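Local coordinates for protein anthranilate-CoA ligase (Stigmatella aurantiaca, PDB 4WV3) that belongs to the ANL clan of AMP-binding enzymes and holds 5'-O-[(S)-[(2-aminobenzoyl)oxy](hydroxy)phosphoryl]adenosine in its ligand pocket, at residues A[11-16]-A[76-81]; A[80-85]-A[157-162]; A[265-270]-A[295-300]; A[288-293]-A[309-314]. One frame throughout, in Å; residues are numbered along the deposited sequence.

Contact 1: A[11-16]-A[76-81]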
# COMPACT_ATOMS: atom_id res chain seq x y z
N ASN A 11 19.95 2.26 13.07
CA ASN A 11 18.91 1.27 13.26
C ASN A 11 17.53 1.93 13.19
O ASN A 11 17.31 2.98 13.79
CB ASN A 11 19.09 0.54 14.60
CG ASN A 11 18.30 -0.75 14.67
OD1 ASN A 11 17.08 -0.74 14.83
ND2 ASN A 11 18.99 -1.88 14.55
N ALA A 12 16.62 1.30 12.46
CA ALA A 12 15.30 1.88 12.22
C ALA A 12 14.42 1.92 13.47
O ALA A 12 13.33 2.49 13.45
CB ALA A 12 14.59 1.12 11.10
N VAL A 13 14.90 1.33 14.56
CA VAL A 13 14.19 1.41 15.83
C VAL A 13 14.24 2.84 16.37
O VAL A 13 13.48 3.20 17.27
CB VAL A 13 14.77 0.42 16.87
CG1 VAL A 13 16.08 0.95 17.43
CG2 VAL A 13 13.77 0.17 17.99
N ASP A 14 15.13 3.64 15.80
CA ASP A 14 15.24 5.05 16.17
C ASP A 14 13.97 5.81 15.80
O ASP A 14 13.66 6.83 16.40
CB ASP A 14 16.45 5.69 15.50
CG ASP A 14 16.63 7.14 15.89
OD1 ASP A 14 17.11 7.40 17.01
OD2 ASP A 14 16.29 8.02 15.07
N ILE A 15 13.25 5.31 14.80
CA ILE A 15 11.96 5.87 14.40
C ILE A 15 11.04 5.98 15.62
O ILE A 15 10.34 6.97 15.81
CB ILE A 15 11.29 5.02 13.31
CG1 ILE A 15 12.07 5.11 12.00
CG2 ILE A 15 9.85 5.45 13.08
CD1 ILE A 15 12.08 6.50 11.39
N LEU A 16 11.09 4.94 16.46
CA LEU A 16 10.36 4.94 17.72
C LEU A 16 11.16 5.63 18.82
O LEU A 16 10.61 6.42 19.59
CB LEU A 16 10.05 3.50 18.14
CG LEU A 16 9.74 3.25 19.61
CD1 LEU A 16 8.43 3.91 20.02
CD2 LEU A 16 9.72 1.75 19.91
N SER A 76 6.10 -6.19 17.89
CA SER A 76 6.84 -7.28 17.27
C SER A 76 7.78 -6.73 16.21
O SER A 76 8.95 -7.11 16.14
CB SER A 76 5.90 -8.32 16.65
OG SER A 76 5.12 -8.96 17.65
N PHE A 77 7.27 -5.82 15.39
CA PHE A 77 8.04 -5.21 14.31
C PHE A 77 9.30 -4.52 14.82
O PHE A 77 10.40 -4.79 14.35
CB PHE A 77 7.18 -4.23 13.52
CG PHE A 77 7.89 -3.58 12.37
CD1 PHE A 77 7.97 -4.23 11.14
CD2 PHE A 77 8.49 -2.34 12.51
CE1 PHE A 77 8.63 -3.64 10.08
CE2 PHE A 77 9.15 -1.75 11.44
CZ PHE A 77 9.22 -2.40 10.23
N PHE A 78 9.13 -3.63 15.79
CA PHE A 78 10.27 -2.89 16.34
C PHE A 78 11.15 -3.76 17.22
O PHE A 78 12.33 -3.45 17.43
CB PHE A 78 9.80 -1.64 17.07
CG PHE A 78 9.47 -0.49 16.16
CD1 PHE A 78 10.48 0.26 15.58
CD2 PHE A 78 8.15 -0.17 15.88
CE1 PHE A 78 10.18 1.31 14.74
CE2 PHE A 78 7.85 0.88 15.03
CZ PHE A 78 8.86 1.62 14.46
N GLY A 79 10.59 -4.85 17.74
CA GLY A 79 11.37 -5.81 18.49
C GLY A 79 12.33 -6.55 17.57
O GLY A 79 13.48 -6.81 17.93
N ILE A 80 11.85 -6.88 16.38
CA ILE A 80 12.66 -7.57 15.37
C ILE A 80 13.73 -6.65 14.80
O ILE A 80 14.90 -7.03 14.69
CB ILE A 80 11.78 -8.08 14.22
CG1 ILE A 80 10.79 -9.14 14.72
CG2 ILE A 80 12.63 -8.66 13.11
CD1 ILE A 80 9.62 -9.36 13.79
N VAL A 81 13.33 -5.44 14.43
CA VAL A 81 14.23 -4.47 13.81
C VAL A 81 15.38 -4.07 14.74
O VAL A 81 16.53 -4.01 14.32
CB VAL A 81 13.47 -3.21 13.35
CG1 VAL A 81 14.43 -2.11 12.93
CG2 VAL A 81 12.52 -3.55 12.21

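Contact 2: A[80-85]-A[157-162]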
# COMPACT_ATOMS: atom_id res chain seq x y z
N ILE A 80 11.85 -6.88 16.38
CA ILE A 80 12.66 -7.57 15.37
C ILE A 80 13.73 -6.65 14.80
O ILE A 80 14.90 -7.03 14.69
CB ILE A 80 11.78 -8.08 14.22
CG1 ILE A 80 10.79 -9.14 14.72
CG2 ILE A 80 12.63 -8.66 13.11
CD1 ILE A 80 9.62 -9.36 13.79
N VAL A 81 13.33 -5.44 14.43
CA VAL A 81 14.23 -4.47 13.81
C VAL A 81 15.38 -4.07 14.74
O VAL A 81 16.53 -4.01 14.32
CB VAL A 81 13.47 -3.21 13.35
CG1 VAL A 81 14.43 -2.11 12.93
CG2 VAL A 81 12.52 -3.55 12.21
N LYS A 82 15.06 -3.81 16.00
CA LYS A 82 16.06 -3.41 16.99
C LYS A 82 17.10 -4.50 17.20
O LYS A 82 18.27 -4.21 17.48
CB LYS A 82 15.40 -3.06 18.32
CG LYS A 82 16.36 -2.54 19.37
CD LYS A 82 15.63 -1.96 20.56
CE LYS A 82 16.60 -1.41 21.59
NZ LYS A 82 15.89 -0.72 22.70
N LEU A 83 16.68 -5.75 17.04
CA LEU A 83 17.56 -6.88 17.24
C LEU A 83 18.51 -7.06 16.06
O LEU A 83 19.50 -7.79 16.15
CB LEU A 83 16.74 -8.15 17.45
CG LEU A 83 17.46 -9.31 18.15
CD1 LEU A 83 17.97 -8.84 19.50
CD2 LEU A 83 16.54 -10.50 18.30
N GLY A 84 18.21 -6.39 14.96
CA GLY A 84 19.00 -6.51 13.75
C GLY A 84 18.47 -7.61 12.85
O GLY A 84 19.04 -7.92 11.81
N ALA A 85 17.36 -8.22 13.27
CA ALA A 85 16.71 -9.26 12.49
C ALA A 85 15.81 -8.64 11.43
O ALA A 85 15.50 -7.45 11.49
CB ALA A 85 15.91 -10.18 13.40
N THR A 157 12.74 -5.17 30.14
CA THR A 157 12.27 -4.11 29.26
C THR A 157 13.42 -3.29 28.68
O THR A 157 13.20 -2.29 28.00
CB THR A 157 11.30 -3.17 29.99
OG1 THR A 157 11.96 -2.56 31.10
CG2 THR A 157 10.09 -3.94 30.49
N THR A 158 14.65 -3.72 28.94
CA THR A 158 15.82 -3.05 28.40
C THR A 158 16.50 -3.90 27.33
O THR A 158 16.55 -5.13 27.43
CB THR A 158 16.84 -2.70 29.51
OG1 THR A 158 17.20 -3.89 30.22
CG2 THR A 158 16.24 -1.70 30.48
N LEU A 159 17.03 -3.24 26.31
CA LEU A 159 17.68 -3.92 25.20
C LEU A 159 18.61 -2.96 24.46
O LEU A 159 18.28 -1.79 24.27
CB LEU A 159 16.64 -4.49 24.24
CG LEU A 159 17.16 -5.19 22.98
CD1 LEU A 159 17.97 -6.42 23.35
CD2 LEU A 159 16.01 -5.56 22.06
N GLU A 160 19.77 -3.46 24.04
CA GLU A 160 20.69 -2.67 23.25
C GLU A 160 20.44 -2.89 21.76
O GLU A 160 20.33 -4.03 21.31
CB GLU A 160 22.14 -3.02 23.59
CG GLU A 160 22.59 -2.60 24.98
CD GLU A 160 22.88 -1.11 25.08
OE1 GLU A 160 22.72 -0.39 24.07
OE2 GLU A 160 23.26 -0.65 26.18
N ALA A 161 20.33 -1.79 21.01
CA ALA A 161 20.12 -1.88 19.57
C ALA A 161 21.34 -2.48 18.89
O ALA A 161 22.48 -2.21 19.27
CB ALA A 161 19.81 -0.50 19.00
N ALA A 162 21.09 -3.31 17.88
CA ALA A 162 22.17 -3.97 17.16
C ALA A 162 23.00 -2.98 16.36
O ALA A 162 22.48 -1.98 15.85
CB ALA A 162 21.61 -5.06 16.25

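Contact 3: A[265-270]-A[295-300]. With 3UK (5'-O-[(S)-[(2-aminobenzoyl)oxy](hydroxy)phosphoryl]adenosine), chain C.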
# COMPACT_ATOMS: atom_id res chain seq x y z
N ASN A 265 -6.28 5.85 2.46
CA ASN A 265 -7.14 4.84 1.85
C ASN A 265 -6.87 4.71 0.36
O ASN A 265 -6.05 5.45 -0.20
CB ASN A 265 -8.62 5.19 2.09
CG ASN A 265 -9.52 3.97 2.03
OD1 ASN A 265 -9.15 2.94 1.47
ND2 ASN A 265 -10.71 4.08 2.60
N ALA A 266 -7.54 3.76 -0.28
CA ALA A 266 -7.45 3.58 -1.72
C ALA A 266 -8.73 4.11 -2.35
O ALA A 266 -9.75 4.19 -1.68
CB ALA A 266 -7.25 2.11 -2.06
N PRO A 267 -8.68 4.48 -3.64
CA PRO A 267 -9.86 4.97 -4.37
C PRO A 267 -11.06 4.03 -4.24
O PRO A 267 -12.20 4.51 -4.19
CB PRO A 267 -9.38 5.01 -5.82
CG PRO A 267 -7.93 5.31 -5.70
CD PRO A 267 -7.46 4.58 -4.47
N THR A 268 -10.81 2.73 -4.18
CA THR A 268 -11.89 1.76 -4.02
C THR A 268 -12.51 1.87 -2.63
O THR A 268 -13.68 1.53 -2.43
CB THR A 268 -11.40 0.31 -4.26
OG1 THR A 268 -12.51 -0.59 -4.16
CG2 THR A 268 -10.34 -0.08 -3.25
N GLY A 269 -11.73 2.34 -1.66
CA GLY A 269 -12.21 2.53 -0.31
C GLY A 269 -12.98 3.83 -0.17
O GLY A 269 -14.00 3.88 0.53
N TYR A 270 -12.49 4.87 -0.83
CA TYR A 270 -13.18 6.16 -0.83
C TYR A 270 -14.53 6.05 -1.54
O TYR A 270 -15.51 6.68 -1.13
CB TYR A 270 -12.32 7.23 -1.50
CG TYR A 270 -11.16 7.72 -0.66
CD1 TYR A 270 -11.38 8.53 0.45
CD2 TYR A 270 -9.85 7.39 -0.98
CE1 TYR A 270 -10.33 8.98 1.23
CE2 TYR A 270 -8.79 7.84 -0.22
CZ TYR A 270 -9.03 8.64 0.89
OH TYR A 270 -7.98 9.09 1.65
N GLU A 295 -3.92 2.86 -6.33
CA GLU A 295 -4.29 3.11 -7.72
C GLU A 295 -4.67 4.57 -7.90
O GLU A 295 -4.90 5.28 -6.93
CB GLU A 295 -5.44 2.20 -8.17
CG GLU A 295 -5.05 0.74 -8.38
CD GLU A 295 -6.08 -0.04 -9.17
OE1 GLU A 295 -6.98 0.60 -9.77
OE2 GLU A 295 -6.00 -1.28 -9.21
N ALA A 296 -4.72 5.02 -9.15
CA ALA A 296 -5.02 6.42 -9.46
C ALA A 296 -6.39 6.84 -8.94
O ALA A 296 -7.39 6.18 -9.21
CB ALA A 296 -4.91 6.68 -10.95
N LEU A 297 -6.42 7.94 -8.19
CA LEU A 297 -7.67 8.48 -7.67
C LEU A 297 -8.38 9.33 -8.73
O LEU A 297 -7.86 10.37 -9.14
CB LEU A 297 -7.41 9.33 -6.42
CG LEU A 297 -8.65 10.00 -5.81
CD1 LEU A 297 -9.54 8.99 -5.12
CD2 LEU A 297 -8.24 11.11 -4.85
N PRO A 298 -9.57 8.88 -9.16
CA PRO A 298 -10.36 9.60 -10.16
C PRO A 298 -10.73 11.00 -9.68
O PRO A 298 -10.95 11.20 -8.48
CB PRO A 298 -11.62 8.75 -10.29
CG PRO A 298 -11.22 7.39 -9.82
CD PRO A 298 -10.23 7.64 -8.73
N ALA A 299 -10.78 11.96 -10.60
CA ALA A 299 -11.11 13.33 -10.26
C ALA A 299 -12.52 13.42 -9.68
O ALA A 299 -12.78 14.23 -8.78
CB ALA A 299 -10.98 14.23 -11.48
N ALA A 300 -13.42 12.58 -10.18
CA ALA A 300 -14.80 12.55 -9.72
C ALA A 300 -14.89 12.17 -8.25
O ALA A 300 -15.75 12.66 -7.52
CB ALA A 300 -15.62 11.60 -10.58
C10 3UK C . 0.35 1.58 -8.52
C15 3UK C . -0.54 3.89 -8.25
C17 3UK C . -1.57 5.47 -9.67
C21 3UK C . 1.50 1.81 -9.45
C26 3UK C . 2.22 1.95 -2.69
C28 3UK C . 1.80 4.23 -2.00
O01 3UK C . 0.80 0.47 -3.96
C02 3UK C . 1.93 0.72 -3.63
O03 3UK C . 2.95 -0.27 -3.76
P04 3UK C . 2.68 -1.61 -4.57
O05 3UK C . 3.96 -2.50 -4.49
O06 3UK C . 2.37 -1.33 -6.12
C07 3UK C . 2.85 -0.12 -6.73
C08 3UK C . 2.06 0.11 -7.99
O09 3UK C . 0.71 0.51 -7.65
N11 3UK C . 0.07 2.75 -7.76
C12 3UK C . 0.34 2.93 -6.43
N13 3UK C . -0.08 4.18 -6.07
C14 3UK C . -0.63 4.79 -7.18
N16 3UK C . -1.01 4.25 -9.48
N18 3UK C . -1.68 6.37 -8.70
C19 3UK C . -1.25 6.09 -7.46
N20 3UK C . -1.38 7.06 -6.43
O22 3UK C . 1.27 1.14 -10.67
C23 3UK C . 2.64 1.22 -8.76
O24 3UK C . 3.59 0.72 -9.73
O25 3UK C . 1.53 -2.37 -3.94
C27 3UK C . 1.53 3.13 -2.85
C29 3UK C . 2.80 4.12 -0.97
C30 3UK C . 3.49 2.94 -0.81
C31 3UK C . 3.22 1.84 -1.66
N32 3UK C . 3.95 0.59 -1.49

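Contact 4: A[288-293]-A[309-314]. With 3UK (5'-O-[(S)-[(2-aminobenzoyl)oxy](hydroxy)phosphoryl]adenosine), chain C.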
# COMPACT_ATOMS: atom_id res chain seq x y z
N ARG A 288 -7.99 16.67 8.78
CA ARG A 288 -7.52 17.90 8.15
C ARG A 288 -6.98 17.59 6.76
O ARG A 288 -6.95 18.45 5.89
CB ARG A 288 -6.45 18.59 9.01
CG ARG A 288 -5.10 17.91 9.02
CD ARG A 288 -4.10 18.68 9.88
NE ARG A 288 -2.76 18.09 9.86
CZ ARG A 288 -1.79 18.48 9.03
NH1 ARG A 288 -2.01 19.46 8.16
NH2 ARG A 288 -0.61 17.90 9.08
N LEU A 289 -6.57 16.34 6.57
CA LEU A 289 -6.05 15.88 5.29
C LEU A 289 -6.35 14.40 5.07
O LEU A 289 -6.41 13.62 6.02
CB LEU A 289 -4.55 16.11 5.19
CG LEU A 289 -4.07 17.50 4.76
CD1 LEU A 289 -2.55 17.55 4.72
CD2 LEU A 289 -4.65 17.86 3.40
N CYS A 290 -6.53 14.02 3.81
CA CYS A 290 -6.70 12.62 3.45
C CYS A 290 -5.68 12.25 2.38
O CYS A 290 -5.25 13.10 1.59
CB CYS A 290 -8.11 12.35 2.95
SG CYS A 290 -9.39 12.44 4.23
N VAL A 291 -5.28 10.98 2.36
CA VAL A 291 -4.29 10.50 1.40
C VAL A 291 -4.83 9.30 0.63
O VAL A 291 -5.44 8.40 1.21
CB VAL A 291 -2.97 10.11 2.11
CG1 VAL A 291 -1.93 9.66 1.10
CG2 VAL A 291 -2.44 11.28 2.93
N SER A 292 -4.59 9.29 -0.68
CA SER A 292 -5.01 8.17 -1.53
C SER A 292 -3.84 7.63 -2.33
O SER A 292 -3.00 8.39 -2.81
CB SER A 292 -6.14 8.61 -2.47
OG SER A 292 -6.52 7.55 -3.32
N ALA A 293 -3.80 6.31 -2.49
CA ALA A 293 -2.74 5.66 -3.26
C ALA A 293 -3.14 4.21 -3.51
O ALA A 293 -4.22 3.79 -3.12
CB ALA A 293 -1.48 5.51 -2.43
N THR A 309 -17.03 16.34 2.54
CA THR A 309 -16.23 16.42 3.75
C THR A 309 -15.58 17.80 3.90
O THR A 309 -15.40 18.29 5.01
CB THR A 309 -15.14 15.33 3.77
OG1 THR A 309 -15.68 14.10 3.29
CG2 THR A 309 -14.61 15.13 5.18
N GLY A 310 -15.23 18.40 2.77
CA GLY A 310 -14.52 19.67 2.78
C GLY A 310 -13.02 19.44 2.87
O GLY A 310 -12.23 20.38 2.82
N VAL A 311 -12.64 18.17 3.00
CA VAL A 311 -11.24 17.80 3.16
C VAL A 311 -10.61 17.40 1.84
O VAL A 311 -11.15 16.59 1.09
CB VAL A 311 -11.10 16.63 4.16
CG1 VAL A 311 -9.66 16.13 4.20
CG2 VAL A 311 -11.55 17.06 5.55
N ASP A 312 -9.45 18.00 1.55
CA ASP A 312 -8.69 17.65 0.36
C ASP A 312 -8.08 16.26 0.50
O ASP A 312 -7.65 15.87 1.58
CB ASP A 312 -7.57 18.67 0.12
CG ASP A 312 -8.09 20.05 -0.20
OD1 ASP A 312 -7.53 21.03 0.33
OD2 ASP A 312 -9.05 20.16 -0.99
N ILE A 313 -8.03 15.52 -0.61
CA ILE A 313 -7.35 14.23 -0.62
C ILE A 313 -6.02 14.35 -1.36
O ILE A 313 -5.97 14.83 -2.49
CB ILE A 313 -8.19 13.14 -1.30
CG1 ILE A 313 -9.48 12.89 -0.52
CG2 ILE A 313 -7.40 11.85 -1.40
CD1 ILE A 313 -10.30 11.73 -1.05
N ILE A 314 -4.95 13.92 -0.71
CA ILE A 314 -3.63 13.95 -1.33
C ILE A 314 -3.34 12.63 -2.04
O ILE A 314 -3.09 11.61 -1.39
CB ILE A 314 -2.52 14.23 -0.29
CG1 ILE A 314 -2.80 15.54 0.45
CG2 ILE A 314 -1.16 14.27 -0.97
CD1 ILE A 314 -2.91 16.74 -0.46
C10 3UK C . 0.35 1.58 -8.52
C15 3UK C . -0.54 3.89 -8.25
C17 3UK C . -1.57 5.47 -9.67
C21 3UK C . 1.50 1.81 -9.45
C26 3UK C . 2.22 1.95 -2.69
C28 3UK C . 1.80 4.23 -2.00
O01 3UK C . 0.80 0.47 -3.96
C02 3UK C . 1.93 0.72 -3.63
O03 3UK C . 2.95 -0.27 -3.76
P04 3UK C . 2.68 -1.61 -4.57
O05 3UK C . 3.96 -2.50 -4.49
O06 3UK C . 2.37 -1.33 -6.12
C07 3UK C . 2.85 -0.12 -6.73
C08 3UK C . 2.06 0.11 -7.99
O09 3UK C . 0.71 0.51 -7.65
N11 3UK C . 0.07 2.75 -7.76
C12 3UK C . 0.34 2.93 -6.43
N13 3UK C . -0.08 4.18 -6.07
C14 3UK C . -0.63 4.79 -7.18
N16 3UK C . -1.01 4.25 -9.48
N18 3UK C . -1.68 6.37 -8.70
C19 3UK C . -1.25 6.09 -7.46
N20 3UK C . -1.38 7.06 -6.43
O22 3UK C . 1.27 1.14 -10.67
C23 3UK C . 2.64 1.22 -8.76
O24 3UK C . 3.59 0.72 -9.73
O25 3UK C . 1.53 -2.37 -3.94
C27 3UK C . 1.53 3.13 -2.85
C29 3UK C . 2.80 4.12 -0.97
C30 3UK C . 3.49 2.94 -0.81
C31 3UK C . 3.22 1.84 -1.66
N32 3UK C . 3.95 0.59 -1.49

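Contact 1: A[11-16]-A[76-81]
Segment 11-16 passes through a type I turn from Asn11 to Asp14 into the short helix 14-17 and lies against helix 71-83, with Val13 CA and Phe78 CA 5.8 Å apart. Phe78 fills the middle of the interface, its CG anti to the carbonyl carbon (chi1 -79°). Leu16 CB lies over one face of the ring, a CH-pi contact 4.2 Å from the centroid, and Phe77 CD2 of the same helix lies over the opposite face. Ala12 O comes in the plane of the ring, 3.6 Å from Phe78 CE1, while Val13 CA and Ile15 CB also approach the rim. Leu228 and Ile229 of helix 221-234 touch Phe78 as well, so this N-terminal turn of the AMP-binding enzyme is buried against helices 71-83 and 221-234. The Asn11 amide binds on two sides. With CG anti to the backbone N, OD1 caps the turn by accepting from Val13 N on an in-plane lone pair (3.0 Å). ND2 donates to Val81 O at 3.3 Å, approaching from above that carbonyl's plane, although the oxygen lies in the amide plane of Asn11. Val81 CG1 packs on Ala12 CB, 3.7 Å away, and also lies near Asn11 OD1.

Contact 2: A[80-85]-A[157-162]
Lys82 extends from the last turn of helix 71-83 with CG anti to the backbone N (chi1 -176°) and the rest of its chain straight, while Leu159 CG is likewise anti to its own N (chi1 177°), so the two side chains reach toward each other tip to tip. The helix closes in a Schellman motif at Gly84, where positive phi goes with two bonds back into the last turn, Gly84 N to Val81 O and a weak one from Ala85 N to Ile80 O. Against this end lies the irregular segment 157-162, which belongs to the loop between helix 148-152 and strand 169-175. Lys82 CD meets Leu159 CD2 at 3.9 Å, and further back CG rests on Ala161 CB at 4.0 Å. The ammonium group gives Leu159 O only a weak hydrogen bond, NZ to O 3.1 Å; its stronger partner is Glu17, in a salt bridge, and Asn46 OD1 also binds it. Asn46 and Asn50 of helix 38-54 touch Leu159 too. Ala162 N donates to Lys82 O at 3.0 Å, nearly along the C=O axis and close to straight at the hydrogen (163°). Beside this bond, Ala162 CB packs 3.5 Å from Leu83 O.

Contact 3: A[265-270]-A[295-300]
Part of the ligand pocket is formed by the loop that links strand 289-292 to helix 299-309, and contact 3 sets this loop, at residues 295-298, against the first turn of helix 267-274. Pro267, the first residue of that helix, carries most of the contact. Its CG meets the backbone, 3.3 Å from Glu295 O and 3.7 Å from Ala296 O, while CB packs on Pro298 CD at 4.0 Å. Leu297, with CG anti to the backbone N (chi1 177°), brings CD1 alongside the proline, 4.0 Å from Pro267 CB, and the same methyl approaches Tyr270 CD2 obliquely. The helix start is held from within: Ala266 O, at the N-cap position, accepts from both Gly269 N and Tyr270 N, and Asn265 CB lies over one face of the Tyr270 ring. On the ligand side, Ala296 CB is 3.8 Å from C17 of the adenine of 3UK. The two segments meet without a hydrogen bond between them, so the Pro267 ring is held against the loop by van der Waals contact with Leu297, Pro298 and the carbonyl oxygens of Glu295 and Ala296; the Glu295 carboxylate bonds instead to Ile507 N and, in a salt bridge, to Arg509.

Contact 4: A[288-293]-A[309-314]
The flat groups here are the peptide units of two parallel strands lying side by side, with Cys290, Ser292 and Ile313 projecting from one face of the sheet and Leu289, Val291 and Ile314 from the other. Tyr270 and Trp305 cover Cys290 and Ile313 on the first face. Cys290 pairs with Ile313 and Val291 with Ile314. Cys290 N donates to Asp312 O at 3.1 Å, nearly along the C=O axis; Cys290 O then accepts from Ile314 N at 2.5 Å. Ser292 N donates to Ile314 O at 2.9 Å from 44° out of the carbonyl plane. CA-H...O contacts from Ile313 to Cys290 O and from Val291 to Ile314 O accompany these bonds. Among the side chains, Cys290 CB meets Ile313 CG1 at 3.8 Å and SG touches Val311 CG1 at 3.7 Å, while Ser292 CB packs 3.6 Å from Ile313 CG2. On the other face Leu289 CD2 crosses Ile314 CG1 obliquely at 4.2 Å. The strands are the two ends of a beta-alpha-beta unit whose helix is 299-309; Lys306 of that helix forms a salt bridge with Asp312. Ala293, just beyond the paired residues, puts CB 3.5 Å from C28 of the aminobenzoyl ring of 3UK. Backbone bonding thus fixes the strand register as far as Ser292, one residue before the ligand contact, with mostly apolar side chains meeting on both faces.

Overall arrangement
The contacts fall into two groups. Contacts 1 and 2 have centres about 7 Å apart and share Ile80 and Val81 of helix 71-83; they touch directly, Val13 CG2 lying 3.6 Å from Lys82 CB. Contacts 3 and 4, with centres about 11 Å apart, interlock along the chain, because strand 289-292 comes between helix 267-274 and the loop at 295-298 in the sequence. A probable hydrogen bond, Tyr270 OH to Val291 O at 2.7 Å, ties them, and both reach 3UK, contact 3 at its adenine and contact 4 at its aminobenzoyl ring. Contacts 1 and 3 lie on opposite sides of the chain's centre, their centres about 31 Å apart, and contacts 2 and 3 about 38 Å.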